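Local coordinates for nitrate transport protein (Parabacteroides distasonis, PDB 3HN0) that is probably the substrate-binding component of an ABC transporter, possibly taking up nitrate or a related small solute, at residues P61-A66 and M255-L260; A78-W83 and G180-A185; P108-R113 and E262-K267. All blocks are in the same frame, centred on the assembly; numbering follows the deposited sequence. Where two conformers were deposited one is given.

Helix 251-264 enters two of the three contacts: interaction 1 packs its middle against helix 62-70, and interaction 3 sets its C-terminal end against helix 107-119. Their centres lie about 10 Å apart, bridged by L260 packing on L111 and I110. Interaction 2, about 7 Å between its centre and that of the chain, joins strand 76-82 to the run leading into strand 184-188, and Q183 O there probably accepts a hydrogen bond from M62 N of interaction 1. The two buried contacts differ, interaction 1 being wholly apolar and interaction 2 mixing apolar packing with two bridging waters, while the partly buried interaction 3 adds charge to its apolar patch.

Interaction 1: residues P61-A66 and M255-L260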
ATOM      1  N   PRO A  61      18.219  -8.288   2.586  1.00 13.09           N
ATOM      2  CA  PRO A  61      16.864  -8.441   3.074  1.00 13.05           C
ATOM      3  C   PRO A  61      16.709  -7.805   4.449  1.00 12.68           C
ATOM      4  O   PRO A  61      17.648  -7.830   5.283  1.00 11.27           O
ATOM      5  CB  PRO A  61      16.693  -9.946   3.151  1.00 14.99           C
ATOM      6  CG  PRO A  61      17.557 -10.460   2.034  1.00 16.75           C
ATOM      7  CD  PRO A  61      18.780  -9.581   2.149  1.00 16.64           C
HETATM    8  N   MSE A  62      15.536  -7.205   4.647  1.00 12.88           N
HETATM    9  CA  MSE A  62      15.202  -6.584   5.930  1.00 10.42           C
HETATM   10  C   MSE A  62      15.374  -7.560   7.095  1.00 12.28           C
HETATM   11  O   MSE A  62      15.849  -7.158   8.173  1.00 11.73           O
HETATM   12  CB  MSE A  62      13.768  -6.020   5.899  1.00 11.21           C
HETATM   13  CG  MSE A  62      13.318  -5.249   7.063  1.00 11.86           C
HETATM   14 SE   MSE A  62      14.277  -3.661   7.443  0.75  7.13          SE
HETATM   15  CE  MSE A  62      13.598  -2.686   5.914  1.00 13.50           C
ATOM     16  N   ILE A  63      15.015  -8.829   6.910  1.00 12.96           N
ATOM     17  CA  ILE A  63      15.181  -9.779   8.062  1.00 14.87           C
ATOM     18  C   ILE A  63      16.664  -9.895   8.458  1.00 13.66           C
ATOM     19  O   ILE A  63      16.998  -9.936   9.629  1.00 13.45           O
ATOM     20  CB  ILE A  63      14.478 -11.147   7.850  1.00 13.30           C
ATOM     21  CG1 ILE A  63      15.033 -11.921   6.670  1.00 16.17           C
ATOM     22  CG2 ILE A  63      12.942 -10.923   7.602  1.00 10.93           C
ATOM     23  CD1 ILE A  63      14.540 -13.400   6.674  1.00 14.26           C
ATOM     24  N   ASN A  64      17.567  -9.895   7.477  1.00 10.72           N
ATOM     25  CA  ASN A  64      18.992  -9.939   7.786  1.00 10.56           C
ATOM     26  C   ASN A  64      19.422  -8.707   8.499  1.00 11.10           C
ATOM     27  O   ASN A  64      20.249  -8.754   9.411  1.00 12.15           O
ATOM     28  CB  ASN A  64      19.855 -10.123   6.521  1.00 12.07           C
ATOM     29  CG  ASN A  64      19.604 -11.466   5.821  1.00 15.22           C
ATOM     30  OD1 ASN A  64      18.539 -11.660   5.233  1.00 19.04           O
ATOM     31  ND2 ASN A  64      20.575 -12.373   5.874  1.00 14.80           N
ATOM     32  N   ALA A  65      18.910  -7.570   8.062  1.00 12.69           N
ATOM     33  CA  ALA A  65      19.270  -6.295   8.678  1.00 14.06           C
ATOM     34  C   ALA A  65      18.868  -6.310  10.151  1.00 12.30           C
ATOM     35  O   ALA A  65      19.678  -6.009  11.061  1.00 12.40           O
ATOM     36  CB  ALA A  65      18.604  -5.131   7.900  1.00 14.26           C
ATOM     37  N   ALA A  66      17.649  -6.752  10.413  1.00 11.16           N
ATOM     38  CA  ALA A  66      17.173  -6.872  11.778  1.00 10.04           C
ATOM     39  C   ALA A  66      18.019  -7.792  12.640  1.00 11.36           C
ATOM     40  O   ALA A  66      18.351  -7.459  13.792  1.00 11.93           O
ATOM     41  CB  ALA A  66      15.716  -7.313  11.798  1.00  8.98           C
HETATM   42  N   MSE A 255       8.344  -2.191  10.890  1.00 16.87           N
HETATM   43  CA  MSE A 255       8.077  -2.950  12.115  1.00 15.84           C
HETATM   44  C   MSE A 255       6.903  -3.896  11.924  1.00 17.76           C
HETATM   45  O   MSE A 255       6.908  -5.018  12.445  1.00 15.58           O
HETATM   46  CB  MSE A 255       7.830  -2.016  13.286  1.00 19.70           C
HETATM   47  CG  MSE A 255       9.008  -1.103  13.570  1.00 20.39           C
HETATM   48 SE   MSE A 255      10.628  -2.105  14.068  0.75 18.77          SE
HETATM   49  CE  MSE A 255      10.012  -2.642  15.675  1.00 22.47           C
ATOM     50  N   GLY A 256       5.891  -3.483  11.153  1.00 18.62           N
ATOM     51  CA  GLY A 256       4.822  -4.432  10.785  1.00 14.13           C
ATOM     52  C   GLY A 256       5.271  -5.668  10.027  1.00 15.30           C
ATOM     53  O   GLY A 256       4.810  -6.788  10.303  1.00 19.00           O
ATOM     54  N   PHE A 257       6.136  -5.496   9.043  1.00 13.54           N
ATOM     55  CA  PHE A 257       6.752  -6.603   8.332  1.00 12.66           C
ATOM     56  C   PHE A 257       7.550  -7.519   9.275  1.00 14.60           C
ATOM     57  O   PHE A 257       7.317  -8.707   9.279  1.00 14.63           O
ATOM     58  CB  PHE A 257       7.650  -6.125   7.183  1.00 15.30           C
ATOM     59  CG  PHE A 257       8.491  -7.183   6.601  1.00 14.20           C
ATOM     60  CD1 PHE A 257       7.966  -8.163   5.759  1.00 14.14           C
ATOM     61  CD2 PHE A 257       9.858  -7.231   6.887  1.00 13.04           C
ATOM     62  CE1 PHE A 257       8.755  -9.128   5.183  1.00 13.76           C
ATOM     63  CE2 PHE A 257      10.650  -8.232   6.374  1.00 11.86           C
ATOM     64  CZ  PHE A 257      10.125  -9.197   5.500  1.00 17.03           C
ATOM     65  N   LEU A 258       8.425  -6.942  10.101  1.00 15.10           N
ATOM     66  CA  LEU A 258       9.256  -7.722  11.025  1.00 12.59           C
ATOM     67  C   LEU A 258       8.388  -8.509  12.023  1.00 13.19           C
ATOM     68  O   LEU A 258       8.652  -9.677  12.280  1.00 13.35           O
ATOM     69  CB  LEU A 258      10.309  -6.840  11.732  1.00 14.09           C
ATOM     70  CG  LEU A 258      11.439  -6.387  10.780  1.00 15.66           C
ATOM     71  CD1 LEU A 258      12.387  -5.373  11.461  1.00 15.77           C
ATOM     72  CD2 LEU A 258      12.250  -7.561  10.206  1.00 13.52           C
ATOM     73  N   ARG A 259       7.319  -7.883  12.514  1.00 14.73           N
ATOM     74  CA  ARG A 259       6.381  -8.535  13.387  1.00 14.57           C
ATOM     75  C   ARG A 259       5.731  -9.719  12.728  1.00 14.32           C
ATOM     76  O   ARG A 259       5.567 -10.776  13.349  1.00 14.79           O
ATOM     77  CB  ARG A 259       5.308  -7.543  13.834  1.00 16.32           C
ATOM     78  CG  ARG A 259       4.412  -8.019  14.948  1.00 27.97           C
ATOM     79  CD  ARG A 259       3.579  -6.841  15.548  1.00 34.17           C
ATOM     80  NE  ARG A 259       4.444  -5.770  16.088  1.00 40.83           N
ATOM     81  CZ  ARG A 259       4.605  -4.540  15.570  1.00 49.03           C
ATOM     82  NH1 ARG A 259       3.950  -4.133  14.477  1.00 50.41           N
ATOM     83  NH2 ARG A 259       5.429  -3.685  16.171  1.00 49.17           N
ATOM     84  N   LEU A 260       5.329  -9.553  11.462  1.00 15.87           N
ATOM     85  CA  LEU A 260       4.749 -10.656  10.712  0.60 16.62           C
ATOM     86  C   LEU A 260       5.740 -11.820  10.601  1.00 17.57           C
ATOM     87  O   LEU A 260       5.399 -12.971  10.880  1.00 17.16           O
ATOM     88  CB  LEU A 260       4.287 -10.150   9.332  0.60 16.02           C
ATOM     89  CG  LEU A 260       3.571 -11.115   8.392  0.60 21.05           C
ATOM     90  CD1 LEU A 260       2.836 -10.344   7.272  0.60 17.28           C
ATOM     91  CD2 LEU A 260       4.576 -12.101   7.828  0.60 16.74           C
TER
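The F257 ring meets helix 62-70 through its CD2, CE2 and CZ atoms, with I63 and M62 both approaching it obliquely. I63 CG2 lies 3.7 Å from F257 CE2, and M62 CB is 3.9 Å from that same ring carbon. This is helix-helix packing within one lobe of a fold like that of periplasmic binding proteins: helix 62-70 follows strand 57-61 of the mixed sheet, and helix 251-264 crosses helix 62-70 almost perpendicularly. The axes of the segments 62-66 and 255-260 approach to 10.7 Å, with a signed crossing angle of -87°.

F257 CG stands anti to its backbone N (chi1 169°), which carries it toward helix 62-70, and the side chains of M62 and F257 slide past each other in opposite directions. Selenomethionine M62 has a bent chain whose end leads away from the partner helix, leaving CB and CG to make its contacts here. L258 carries the other half of the patch, its side chain crossing that of M62 at about a right angle. Its CD2 methyl is 4.0 Å from M62 CG.

Beyond the two helices, T107 and L111 of helix 107-119 also touch F257, while V269 and L273 pack on L258. All five touching residues are buried and their contacts all apolar: hydrophobic core packing. A66 CB faces both L258 methyls, 3.8 Å from CD2 and 3.9 Å from CD1.

Interaction 2: residues A78-W83 and G180-A185; sequences AGCPIW and GFAQTA
Apolar contacts centre on W83 and A182, and on I82 and T184. W83 turns the CE3-CZ3-CH2 side of its indole to the 180-185 backbone, and its CZ3 lies 3.6 Å from A182 CB. I82 CG2 rests 3.6 Å from T184 CB, the two side chains crossing at a slant.

A carbonyl also meets the indole: G180 O sits at its edge, 3.5 Å from W83 CZ3.

Polar contacts run through water. One water donates to I82 O (2.6 Å) and also bonds T184 OG1. A second donates to W83 O and to F181 O, each at 2.7 Å, and accepts from Q183 NE2, so three bonds grip it. W83 NE1 is held by Y243 O of strand 242-246. An alanine in place of W83 would probably open a gap beside A182 CB and leave Y243 O without the indole N-H.

A78 and G79 both face V186 in a classic beta bulge, and A182 centres an inverse gamma turn.

T184 O, buried here, has no hydrogen-bond partner in the model; C80 CA approaches it at 3.4 Å in a CA-H...O contact. With no direct hydrogen bond between the segments, two bridging waters make their polar links.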
ATOM      1  N   ALA A  78      18.723   2.741   6.882  1.00 10.16           N
ATOM      2  CA  ALA A  78      18.370   3.988   6.210  1.00 11.09           C
ATOM      3  C   ALA A  78      16.926   3.975   5.728  1.00 14.46           C
ATOM      4  O   ALA A  78      16.179   4.920   5.980  1.00 13.39           O
ATOM      5  CB  ALA A  78      19.354   4.320   5.026  1.00 11.74           C
ATOM      6  N   GLY A  79      16.550   2.919   4.996  1.00 13.64           N
ATOM      7  CA  GLY A  79      15.253   2.863   4.384  1.00 12.53           C
ATOM      8  C   GLY A  79      15.144   1.720   3.420  1.00 13.50           C
ATOM      9  O   GLY A  79      15.998   0.827   3.423  1.00 12.17           O
ATOM     10  N   CYS A  80      14.111   1.770   2.588  1.00 10.95           N
ATOM     11  CA  CYS A  80      13.789   0.677   1.650  1.00 12.43           C
ATOM     12  C   CYS A  80      13.522   1.244   0.269  1.00 13.51           C
ATOM     13  O   CYS A  80      12.713   2.159   0.147  1.00 11.66           O
ATOM     14  CB  CYS A  80      12.620  -0.113   2.173  1.00 12.03           C
ATOM     15  SG  CYS A  80      12.068  -1.417   1.004  1.00 16.50           S
ATOM     16  N   PRO A  81      14.184   0.692  -0.794  1.00 13.36           N
ATOM     17  CA  PRO A  81      14.068   1.266  -2.127  1.00 13.01           C
ATOM     18  C   PRO A  81      13.196   0.510  -3.105  1.00 13.40           C
ATOM     19  O   PRO A  81      13.075   0.932  -4.254  1.00 16.33           O
ATOM     20  CB  PRO A  81      15.510   1.170  -2.628  1.00 14.34           C
ATOM     21  CG  PRO A  81      16.027  -0.083  -2.042  1.00 12.61           C
ATOM     22  CD  PRO A  81      15.360  -0.168  -0.684  1.00 18.04           C
ATOM     23  N   ILE A  82      12.673  -0.622  -2.692  1.00 12.03           N
ATOM     24  CA  ILE A  82      11.965  -1.475  -3.631  0.65 12.13           C
ATOM     25  C   ILE A  82      10.838  -2.135  -2.853  1.00 12.44           C
ATOM     26  O   ILE A  82      10.977  -2.502  -1.684  1.00 13.80           O
ATOM     27  CB  ILE A  82      12.963  -2.465  -4.339  0.65 10.85           C
ATOM     28  CG1 ILE A  82      12.250  -3.373  -5.373  0.65 20.38           C
ATOM     29  CG2 ILE A  82      13.673  -3.371  -3.301  0.65 11.49           C
ATOM     30  CD1 ILE A  82      13.192  -4.318  -6.216  0.65 17.35           C
ATOM     31  N   TRP A  83       9.675  -2.237  -3.506  1.00 10.29           N
ATOM     32  CA  TRP A  83       8.450  -2.624  -2.815  1.00 11.96           C
ATOM     33  C   TRP A  83       7.700  -3.790  -3.508  1.00 14.85           C
ATOM     34  O   TRP A  83       6.696  -4.276  -3.014  1.00 13.64           O
ATOM     35  CB  TRP A  83       7.536  -1.380  -2.660  1.00 12.30           C
ATOM     36  CG  TRP A  83       8.256  -0.320  -1.853  1.00 11.67           C
ATOM     37  CD1 TRP A  83       9.125   0.605  -2.329  1.00 14.26           C
ATOM     38  CD2 TRP A  83       8.275  -0.200  -0.417  1.00 10.10           C
ATOM     39  NE1 TRP A  83       9.673   1.329  -1.302  1.00 12.77           N
ATOM     40  CE2 TRP A  83       9.139   0.886  -0.108  1.00 12.09           C
ATOM     41  CE3 TRP A  83       7.605  -0.856   0.630  1.00 14.67           C
ATOM     42  CZ2 TRP A  83       9.393   1.290   1.174  1.00 11.46           C
ATOM     43  CZ3 TRP A  83       7.836  -0.428   1.931  1.00 14.20           C
ATOM     44  CH2 TRP A  83       8.753   0.635   2.197  1.00 13.28           C
ATOM     45  N   GLY A 180       2.641  -1.858   0.677  1.00 21.36           N
ATOM     46  CA  GLY A 180       3.295  -3.169   0.846  1.00 24.91           C
ATOM     47  C   GLY A 180       4.515  -3.223   1.737  1.00 20.61           C
ATOM     48  O   GLY A 180       4.922  -2.242   2.356  1.00 17.02           O
ATOM     49  N   PHE A 181       5.074  -4.428   1.849  1.00 17.66           N
ATOM     50  CA  PHE A 181       6.045  -4.709   2.875  1.00 13.44           C
ATOM     51  C   PHE A 181       7.422  -4.085   2.627  1.00 10.57           C
ATOM     52  O   PHE A 181       7.938  -4.161   1.556  1.00 14.59           O
ATOM     53  CB  PHE A 181       6.293  -6.219   2.997  1.00 14.87           C
ATOM     54  CG  PHE A 181       5.067  -7.031   3.312  1.00 14.48           C
ATOM     55  CD1 PHE A 181       4.440  -6.926   4.535  1.00 13.83           C
ATOM     56  CD2 PHE A 181       4.578  -7.937   2.391  1.00 16.18           C
ATOM     57  CE1 PHE A 181       3.343  -7.713   4.839  1.00 21.86           C
ATOM     58  CE2 PHE A 181       3.479  -8.712   2.689  1.00 18.17           C
ATOM     59  CZ  PHE A 181       2.855  -8.592   3.896  1.00 22.63           C
ATOM     60  N   ALA A 182       8.039  -3.566   3.678  1.00 11.43           N
ATOM     61  CA  ALA A 182       9.408  -3.103   3.608  1.00 14.01           C
ATOM     62  C   ALA A 182      10.349  -4.320   3.753  1.00 14.46           C
ATOM     63  O   ALA A 182      10.912  -4.575   4.816  1.00 15.52           O
ATOM     64  CB  ALA A 182       9.653  -2.014   4.640  1.00 14.58           C
ATOM     65  N   GLN A 183      10.525  -5.063   2.665  1.00 15.04           N
ATOM     66  CA  GLN A 183      11.261  -6.355   2.703  1.00 13.75           C
ATOM     67  C   GLN A 183      12.732  -6.219   2.422  1.00 13.49           C
ATOM     68  O   GLN A 183      13.459  -7.165   2.644  1.00 12.51           O
ATOM     69  CB  GLN A 183      10.753  -7.388   1.658  1.00 17.36           C
ATOM     70  CG  GLN A 183       9.340  -7.440   1.467  1.00 23.39           C
ATOM     71  CD  GLN A 183       8.941  -8.532   0.558  1.00 23.46           C
ATOM     72  OE1 GLN A 183       9.621  -9.576   0.467  1.00 21.50           O
ATOM     73  NE2 GLN A 183       7.844  -8.320  -0.137  1.00 16.63           N
ATOM     74  N   THR A 184      13.156  -5.058   1.914  1.00 11.33           N
ATOM     75  CA  THR A 184      14.517  -4.818   1.520  1.00 11.03           C
ATOM     76  C   THR A 184      15.092  -3.625   2.279  1.00 14.23           C
ATOM     77  O   THR A 184      14.414  -2.592   2.422  1.00 14.17           O
ATOM     78  CB  THR A 184      14.587  -4.533   0.036  1.00 12.19           C
ATOM     79  OG1 THR A 184      14.016  -5.631  -0.686  1.00 16.36           O
ATOM     80  CG2 THR A 184      16.035  -4.288  -0.397  1.00 16.36           C
ATOM     81  N   ALA A 185      16.287  -3.806   2.822  1.00 12.71           N
ATOM     82  CA  ALA A 185      16.933  -2.825   3.654  1.00 11.03           C
ATOM     83  C   ALA A 185      18.159  -2.259   2.988  1.00 11.39           C
ATOM     84  O   ALA A 185      19.009  -3.004   2.443  1.00 12.63           O
ATOM     85  CB  ALA A 185      17.400  -3.436   4.999  1.00 12.64           C
TER
HETATM   86  O   HOH W   1      11.210  -4.893  -0.703  1.00 21.67           O
HETATM   87  O   HOH W   2       7.162  -5.540  -0.649  1.00 19.21           O

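Interaction 3: residues P108-R113 and E262-K267; sequences PDILTR and EQYEPK
I110 and Y264 mark the nearest backbone approach, their CA atoms 6.8 Å apart, where helix 107-119 passes the C-terminal part of helix 251-264 and the chain beyond turns through E265 into a short 3-10 segment. I110 supplies the apolar part. Its CG2, anti to the backbone N, comes obliquely to the Y264 ring, 3.6 Å from CD1, as the two side chains slide past each other in opposite directions. The other branch ends on E265, with I110 CD1 3.9 Å from the aliphatic CG.

R113 brings the charge. Its NH1 lies at the Y264 ring edge, near its plane, 3.7 Å from CD2, and the guanidinium and ring planes stand 86° apart. R113 NH2 makes a long salt bridge of 3.8 Å to E265 OE2, which sits near the guanidinium plane.

The chain of R113 bends at chi3, and D109, one turn earlier in the helix, grips the same group. R113 NE donates to D109 OD1 at 3.3 Å with an N-H...O angle of 167°; OD1 lies close to the guanidinium plane but is met from above its own carboxylate plane. NH2 adds a weaker bond to D109 OD2. D109 is fixed by Y127 OH and G105 N, second-shell partners of the arginine. A three-residue salt-bridge network, D109-R113-E265, thus borders an apolar contact between helix 107-119 and the end region of helix 251-264 with the turn after it.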
ATOM      1  N   PRO A 108      10.569 -14.856   1.222  1.00 15.91           N
ATOM      2  CA  PRO A 108       9.582 -15.318   0.228  1.00 15.33           C
ATOM      3  C   PRO A 108       8.686 -16.451   0.695  1.00 13.79           C
ATOM      4  O   PRO A 108       7.489 -16.482   0.410  1.00 16.32           O
ATOM      5  CB  PRO A 108      10.440 -15.766  -0.967  1.00 16.60           C
ATOM      6  CG  PRO A 108      11.826 -15.927  -0.450  1.00 18.94           C
ATOM      7  CD  PRO A 108      11.942 -14.898   0.691  1.00 15.14           C
ATOM      8  N   ASP A 109       9.237 -17.397   1.436  1.00 15.61           N
ATOM      9  CA  ASP A 109       8.472 -18.496   2.000  1.00 14.56           C
ATOM     10  C   ASP A 109       7.403 -18.024   3.022  1.00 11.80           C
ATOM     11  O   ASP A 109       6.204 -18.315   2.913  1.00 12.99           O
ATOM     12  CB  ASP A 109       9.474 -19.441   2.691  1.00 17.51           C
ATOM     13  CG  ASP A 109       8.832 -20.661   3.287  1.00 25.56           C
ATOM     14  OD1 ASP A 109       7.672 -20.956   2.929  1.00 20.04           O
ATOM     15  OD2 ASP A 109       9.513 -21.341   4.103  1.00 20.12           O
ATOM     16  N   ILE A 110       7.846 -17.246   3.999  1.00 15.43           N
ATOM     17  CA  ILE A 110       6.951 -16.728   5.033  1.00 13.66           C
ATOM     18  C   ILE A 110       5.801 -15.897   4.457  1.00 13.39           C
ATOM     19  O   ILE A 110       4.640 -16.093   4.825  1.00 13.15           O
ATOM     20  CB  ILE A 110       7.706 -15.955   6.116  1.00 15.69           C
ATOM     21  CG1 ILE A 110       8.647 -16.887   6.879  1.00 20.05           C
ATOM     22  CG2 ILE A 110       6.673 -15.288   7.092  1.00 13.80           C
ATOM     23  CD1 ILE A 110       9.905 -16.218   7.462  1.00 23.96           C
ATOM     24  N   LEU A 111       6.120 -15.009   3.518  1.00 12.94           N
ATOM     25  CA  LEU A 111       5.107 -14.177   2.885  1.00 13.28           C
ATOM     26  C   LEU A 111       4.122 -14.976   2.040  1.00 12.22           C
ATOM     27  O   LEU A 111       2.939 -14.602   1.924  1.00 13.60           O
ATOM     28  CB  LEU A 111       5.739 -13.034   2.074  1.00 13.26           C
ATOM     29  CG  LEU A 111       6.441 -11.967   2.972  1.00 17.31           C
ATOM     30  CD1 LEU A 111       6.877 -10.758   2.137  1.00 19.56           C
ATOM     31  CD2 LEU A 111       5.578 -11.528   4.151  1.00 16.45           C
ATOM     32  N   THR A 112       4.586 -16.048   1.430  1.00 13.66           N
ATOM     33  CA  THR A 112       3.700 -16.905   0.660  1.00 12.60           C
ATOM     34  C   THR A 112       2.755 -17.594   1.643  1.00 13.14           C
ATOM     35  O   THR A 112       1.557 -17.623   1.423  1.00 11.95           O
ATOM     36  CB  THR A 112       4.512 -17.943  -0.163  1.00 14.77           C
ATOM     37  OG1 THR A 112       5.353 -17.223  -1.091  1.00 14.99           O
ATOM     38  CG2 THR A 112       3.601 -18.869  -0.947  1.00 15.80           C
ATOM     39  N   ARG A 113       3.295 -18.097   2.744  1.00 14.58           N
ATOM     40  CA  ARG A 113       2.435 -18.737   3.743  1.00 14.97           C
ATOM     41  C   ARG A 113       1.416 -17.741   4.300  1.00 16.27           C
ATOM     42  O   ARG A 113       0.250 -18.065   4.469  1.00 16.60           O
ATOM     43  CB  ARG A 113       3.285 -19.361   4.850  1.00 17.68           C
ATOM     44  CG  ARG A 113       3.967 -20.662   4.399  1.00 21.86           C
ATOM     45  CD  ARG A 113       4.590 -21.363   5.587  1.00 29.76           C
ATOM     46  NE  ARG A 113       5.997 -21.032   5.741  1.00 27.65           N
ATOM     47  CZ  ARG A 113       6.647 -20.944   6.897  1.00 35.88           C
ATOM     48  NH1 ARG A 113       6.011 -21.096   8.055  1.00 38.57           N
ATOM     49  NH2 ARG A 113       7.950 -20.673   6.888  1.00 41.28           N
ATOM     50  N   GLU A 262       8.281 -12.522  12.475  1.00 16.83           N
ATOM     51  CA  GLU A 262       8.516 -13.046  13.798  1.00 16.63           C
ATOM     52  C   GLU A 262       7.400 -14.026  14.216  1.00 15.91           C
ATOM     53  O   GLU A 262       7.636 -14.983  14.974  1.00 14.68           O
ATOM     54  CB  GLU A 262       8.612 -11.869  14.759  1.00 17.68           C
ATOM     55  CG  GLU A 262       8.968 -12.261  16.162  1.00 20.58           C
ATOM     56  CD  GLU A 262       8.982 -11.075  17.107  1.00 22.74           C
ATOM     57  OE1 GLU A 262       8.224 -10.121  16.874  1.00 19.87           O
ATOM     58  OE2 GLU A 262       9.760 -11.105  18.062  1.00 17.63           O
ATOM     59  N   GLN A 263       6.178 -13.800  13.736  1.00 15.14           N
ATOM     60  CA  GLN A 263       5.052 -14.690  14.059  1.00 18.56           C
ATOM     61  C   GLN A 263       5.249 -16.097  13.545  1.00 18.99           C
ATOM     62  O   GLN A 263       4.696 -17.064  14.119  1.00 17.81           O
ATOM     63  CB  GLN A 263       3.763 -14.183  13.459  1.00 20.93           C
ATOM     64  CG  GLN A 263       3.062 -13.077  14.204  1.00 29.36           C
ATOM     65  CD  GLN A 263       1.729 -12.775  13.530  1.00 42.07           C
ATOM     66  OE1 GLN A 263       1.678 -12.069  12.521  1.00 38.35           O
ATOM     67  NE2 GLN A 263       0.654 -13.340  14.069  1.00 46.45           N
ATOM     68  N   TYR A 264       5.958 -16.197  12.423  1.00 17.54           N
ATOM     69  CA  TYR A 264       6.201 -17.466  11.731  1.00 16.97           C
ATOM     70  C   TYR A 264       7.535 -18.060  12.123  1.00 19.12           C
ATOM     71  O   TYR A 264       7.628 -19.270  12.292  1.00 19.92           O
ATOM     72  CB  TYR A 264       6.154 -17.274  10.197  1.00 16.08           C
ATOM     73  CG  TYR A 264       4.761 -17.061   9.664  1.00 16.17           C
ATOM     74  CD1 TYR A 264       4.194 -15.809   9.644  1.00 16.26           C
ATOM     75  CD2 TYR A 264       4.006 -18.134   9.170  1.00 22.81           C
ATOM     76  CE1 TYR A 264       2.898 -15.612   9.197  1.00 23.11           C
ATOM     77  CE2 TYR A 264       2.719 -17.943   8.700  1.00 20.67           C
ATOM     78  CZ  TYR A 264       2.164 -16.680   8.726  1.00 21.32           C
ATOM     79  OH  TYR A 264       0.877 -16.476   8.275  1.00 29.17           O
ATOM     80  N   GLU A 265       8.569 -17.220  12.243  1.00 17.45           N
ATOM     81  CA  GLU A 265       9.952 -17.654  12.427  1.00 18.14           C
ATOM     82  C   GLU A 265      10.760 -16.620  13.211  1.00 16.74           C
ATOM     83  O   GLU A 265      11.540 -15.864  12.633  1.00 16.88           O
ATOM     84  CB  GLU A 265      10.629 -17.846  11.070  1.00 21.15           C
ATOM     85  CG  GLU A 265      10.091 -18.983  10.188  1.00 32.97           C
ATOM     86  CD  GLU A 265      10.186 -20.362  10.833  1.00 44.38           C
ATOM     87  OE1 GLU A 265      10.969 -20.538  11.798  1.00 52.84           O
ATOM     88  OE2 GLU A 265       9.456 -21.273  10.368  1.00 53.89           O
ATOM     89  N   PRO A 266      10.585 -16.570  14.530  1.00 16.10           N
ATOM     90  CA  PRO A 266      11.261 -15.511  15.309  1.00 15.32           C
ATOM     91  C   PRO A 266      12.794 -15.508  15.178  1.00 15.86           C
ATOM     92  O   PRO A 266      13.434 -14.453  15.317  1.00 16.48           O
ATOM     93  CB  PRO A 266      10.859 -15.821  16.767  1.00 17.28           C
ATOM     94  CG  PRO A 266      10.160 -17.136  16.741  1.00 21.85           C
ATOM     95  CD  PRO A 266       9.761 -17.468  15.365  1.00 18.03           C
ATOM     96  N   LYS A 267      13.389 -16.685  14.965  1.00 15.33           N
ATOM     97  CA  LYS A 267      14.817 -16.756  14.745  1.00 17.82           C
ATOM     98  C   LYS A 267      15.244 -15.985  13.515  1.00 18.11           C
ATOM     99  O   LYS A 267      16.347 -15.481  13.515  1.00 20.78           O
ATOM    100  CB  LYS A 267      15.309 -18.206  14.659  1.00 21.81           C
ATOM    101  CG  LYS A 267      15.235 -18.994  15.994  1.00 26.30           C
ATOM    102  CD  LYS A 267      15.922 -20.391  15.901  1.00 26.71           C
TER